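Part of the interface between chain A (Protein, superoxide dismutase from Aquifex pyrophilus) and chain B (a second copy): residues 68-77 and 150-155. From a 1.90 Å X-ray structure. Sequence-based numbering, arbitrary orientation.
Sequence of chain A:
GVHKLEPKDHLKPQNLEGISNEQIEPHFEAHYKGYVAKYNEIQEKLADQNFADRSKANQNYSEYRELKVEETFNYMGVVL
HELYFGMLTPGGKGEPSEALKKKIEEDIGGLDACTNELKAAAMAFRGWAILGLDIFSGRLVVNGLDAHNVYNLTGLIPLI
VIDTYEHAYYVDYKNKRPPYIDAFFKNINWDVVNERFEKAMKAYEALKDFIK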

# COMPACT_ATOMS: atom_id res chain seq x y z
N LYS A 68 -12.61 -9.11 1.88
CA LYS A 68 -11.63 -9.83 1.08
C LYS A 68 -10.23 -9.25 1.25
O LYS A 68 -9.23 -9.99 1.21
CB LYS A 68 -12.04 -9.83 -0.39
CG LYS A 68 -13.31 -10.60 -0.70
CD LYS A 68 -13.16 -12.09 -0.40
CE LYS A 68 -12.12 -12.75 -1.30
NZ LYS A 68 -12.03 -14.22 -1.08
N VAL A 69 -10.14 -7.94 1.42
CA VAL A 69 -8.86 -7.27 1.62
C VAL A 69 -8.22 -7.77 2.91
O VAL A 69 -7.11 -8.28 2.90
CB VAL A 69 -9.01 -5.73 1.69
CG1 VAL A 69 -7.70 -5.09 2.12
CG2 VAL A 69 -9.43 -5.16 0.33
N GLU A 70 -8.96 -7.68 4.01
CA GLU A 70 -8.42 -8.12 5.29
C GLU A 70 -8.29 -9.63 5.42
O GLU A 70 -7.55 -10.13 6.27
CB GLU A 70 -9.21 -7.51 6.46
CG GLU A 70 -9.39 -5.99 6.39
CD GLU A 70 -8.07 -5.20 6.39
OE1 GLU A 70 -8.15 -3.95 6.35
OE2 GLU A 70 -6.97 -5.79 6.43
N GLU A 71 -8.99 -10.37 4.56
CA GLU A 71 -8.88 -11.81 4.60
C GLU A 71 -7.44 -12.20 4.27
O GLU A 71 -6.88 -13.10 4.90
CB GLU A 71 -9.82 -12.47 3.59
CG GLU A 71 -9.79 -14.00 3.64
CD GLU A 71 -10.68 -14.63 2.58
OE1 GLU A 71 -10.70 -14.11 1.45
OE2 GLU A 71 -11.34 -15.65 2.88
N THR A 72 -6.84 -11.51 3.30
CA THR A 72 -5.46 -11.80 2.92
C THR A 72 -4.49 -11.40 4.03
O THR A 72 -3.51 -12.09 4.28
CB THR A 72 -5.04 -11.10 1.59
OG1 THR A 72 -5.08 -9.68 1.74
CG2 THR A 72 -5.96 -11.51 0.45
N PHE A 73 -4.78 -10.29 4.70
CA PHE A 73 -3.94 -9.80 5.79
C PHE A 73 -3.89 -10.81 6.93
O PHE A 73 -2.81 -11.21 7.38
CB PHE A 73 -4.45 -8.46 6.32
CG PHE A 73 -3.59 -7.86 7.40
CD1 PHE A 73 -2.39 -7.22 7.07
CD2 PHE A 73 -3.95 -7.96 8.74
CE1 PHE A 73 -1.57 -6.69 8.07
CE2 PHE A 73 -3.14 -7.44 9.74
CZ PHE A 73 -1.95 -6.81 9.41
N ASN A 74 -5.06 -11.24 7.37
CA ASN A 74 -5.15 -12.18 8.48
C ASN A 74 -4.74 -13.61 8.15
O ASN A 74 -4.03 -14.24 8.94
CB ASN A 74 -6.55 -12.11 9.11
CG ASN A 74 -6.80 -10.78 9.82
OD1 ASN A 74 -7.49 -9.91 9.30
ND2 ASN A 74 -6.22 -10.62 10.99
N TYR A 75 -5.11 -14.09 6.97
CA TYR A 75 -4.74 -15.45 6.60
C TYR A 75 -3.23 -15.57 6.46
O TYR A 75 -2.64 -16.55 6.91
CB TYR A 75 -5.43 -15.89 5.31
CG TYR A 75 -5.23 -17.35 4.99
CD1 TYR A 75 -5.61 -18.35 5.89
CD2 TYR A 75 -4.65 -17.74 3.78
CE1 TYR A 75 -5.40 -19.70 5.60
CE2 TYR A 75 -4.43 -19.09 3.49
CZ TYR A 75 -4.81 -20.06 4.40
OH TYR A 75 -4.59 -21.39 4.11
N MET A 76 -2.61 -14.57 5.84
CA MET A 76 -1.16 -14.58 5.69
C MET A 76 -0.52 -14.44 7.06
O MET A 76 0.53 -15.02 7.33
CB MET A 76 -0.68 -13.48 4.74
CG MET A 76 -0.90 -13.81 3.27
SD MET A 76 0.10 -15.20 2.70
CE MET A 76 -1.03 -16.59 2.91
N GLY A 77 -1.17 -13.67 7.93
CA GLY A 77 -0.67 -13.49 9.29
C GLY A 77 -0.61 -14.85 9.96
O GLY A 77 0.37 -15.17 10.62
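Chain B, residues 150-155: VYNLTG

An irregular loop can pack on a helix by lying across one side of it and making most of its contact through apolar side chains, and this interface between two superoxide dismutase subunits is a compact example. At its apolar centre lies L153(B), an m,t rotamer whose CA-to-CB bond points sideways but whose end comes nearer to the helix. Its CD2 gathers three residues of chain A: it sits 3.9 Å from CE of M76(A), 4.0 Å from CG2 of T72(A), and 4.2 Å from CD2 of Y75(A), where it meets the edge of the ring.

Chain B forms no regular helix or strand here. Y151(B) has a positive phi (88°), after which N152(B), L153(B) and T154(B) are extended. The loop crosses the helix obliquely, its contacts moving from V69(A) and T72(A) at Y151(B) to M76(A) at T154(B). The CA atoms of T72(A) and Y151(B) approach to 6.2 Å. V69(A) lies over one face of the Y151(B) ring, its CG1 3.6 Å from CZ, a CH-pi contact.

Toward the polar edge, CG2 of T72(A) is 3.5 Å from O of Y151(B). OG1 of T72(A), 4.0 Å from CB of Y151(B), also donates to O of V69(A) at 2.7 Å within the helix. The sole hydrogen bond between the stretches is weak: N of T154(B) to SD of M76(A), 3.5 Å.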

# COMPACT_ATOMS: atom_id res chain seq x y z
N VAL B 150 0.13 -6.39 -4.67
CA VAL B 150 -0.57 -5.99 -3.45
C VAL B 150 -1.76 -6.90 -3.19
O VAL B 150 -2.72 -6.91 -3.96
CB VAL B 150 -1.02 -4.51 -3.50
CG1 VAL B 150 -1.83 -4.15 -2.27
CG2 VAL B 150 0.19 -3.59 -3.60
N TYR B 151 -1.69 -7.63 -2.07
CA TYR B 151 -2.71 -8.57 -1.58
C TYR B 151 -2.59 -10.00 -2.11
O TYR B 151 -3.46 -10.85 -1.87
CB TYR B 151 -4.14 -8.04 -1.77
CG TYR B 151 -4.40 -6.70 -1.09
CD1 TYR B 151 -5.34 -5.81 -1.61
CD2 TYR B 151 -3.67 -6.31 0.04
CE1 TYR B 151 -5.56 -4.55 -1.01
CE2 TYR B 151 -3.87 -5.06 0.64
CZ TYR B 151 -4.81 -4.19 0.11
OH TYR B 151 -4.98 -2.94 0.67
N ASN B 152 -1.49 -10.28 -2.82
CA ASN B 152 -1.25 -11.61 -3.37
C ASN B 152 -1.07 -12.58 -2.22
O ASN B 152 -0.37 -12.27 -1.25
CB ASN B 152 0.06 -11.67 -4.18
CG ASN B 152 0.20 -10.54 -5.18
OD1 ASN B 152 0.14 -9.37 -4.82
ND2 ASN B 152 0.45 -10.89 -6.43
N LEU B 153 -1.68 -13.76 -2.32
CA LEU B 153 -1.50 -14.78 -1.30
C LEU B 153 -0.25 -15.59 -1.66
O LEU B 153 -0.08 -16.02 -2.81
CB LEU B 153 -2.71 -15.70 -1.22
CG LEU B 153 -4.00 -15.16 -0.61
CD1 LEU B 153 -5.10 -16.19 -0.77
CD2 LEU B 153 -3.81 -14.82 0.86
N THR B 154 0.64 -15.75 -0.70
CA THR B 154 1.85 -16.54 -0.89
C THR B 154 1.43 -17.99 -1.18
O THR B 154 0.43 -18.46 -0.64
CB THR B 154 2.72 -16.52 0.40
OG1 THR B 154 3.25 -15.20 0.61
CG2 THR B 154 3.87 -17.50 0.30
N GLY B 155 2.15 -18.65 -2.09
CA GLY B 155 1.87 -20.04 -2.41
C GLY B 155 0.73 -20.37 -3.35
O GLY B 155 0.66 -21.49 -3.86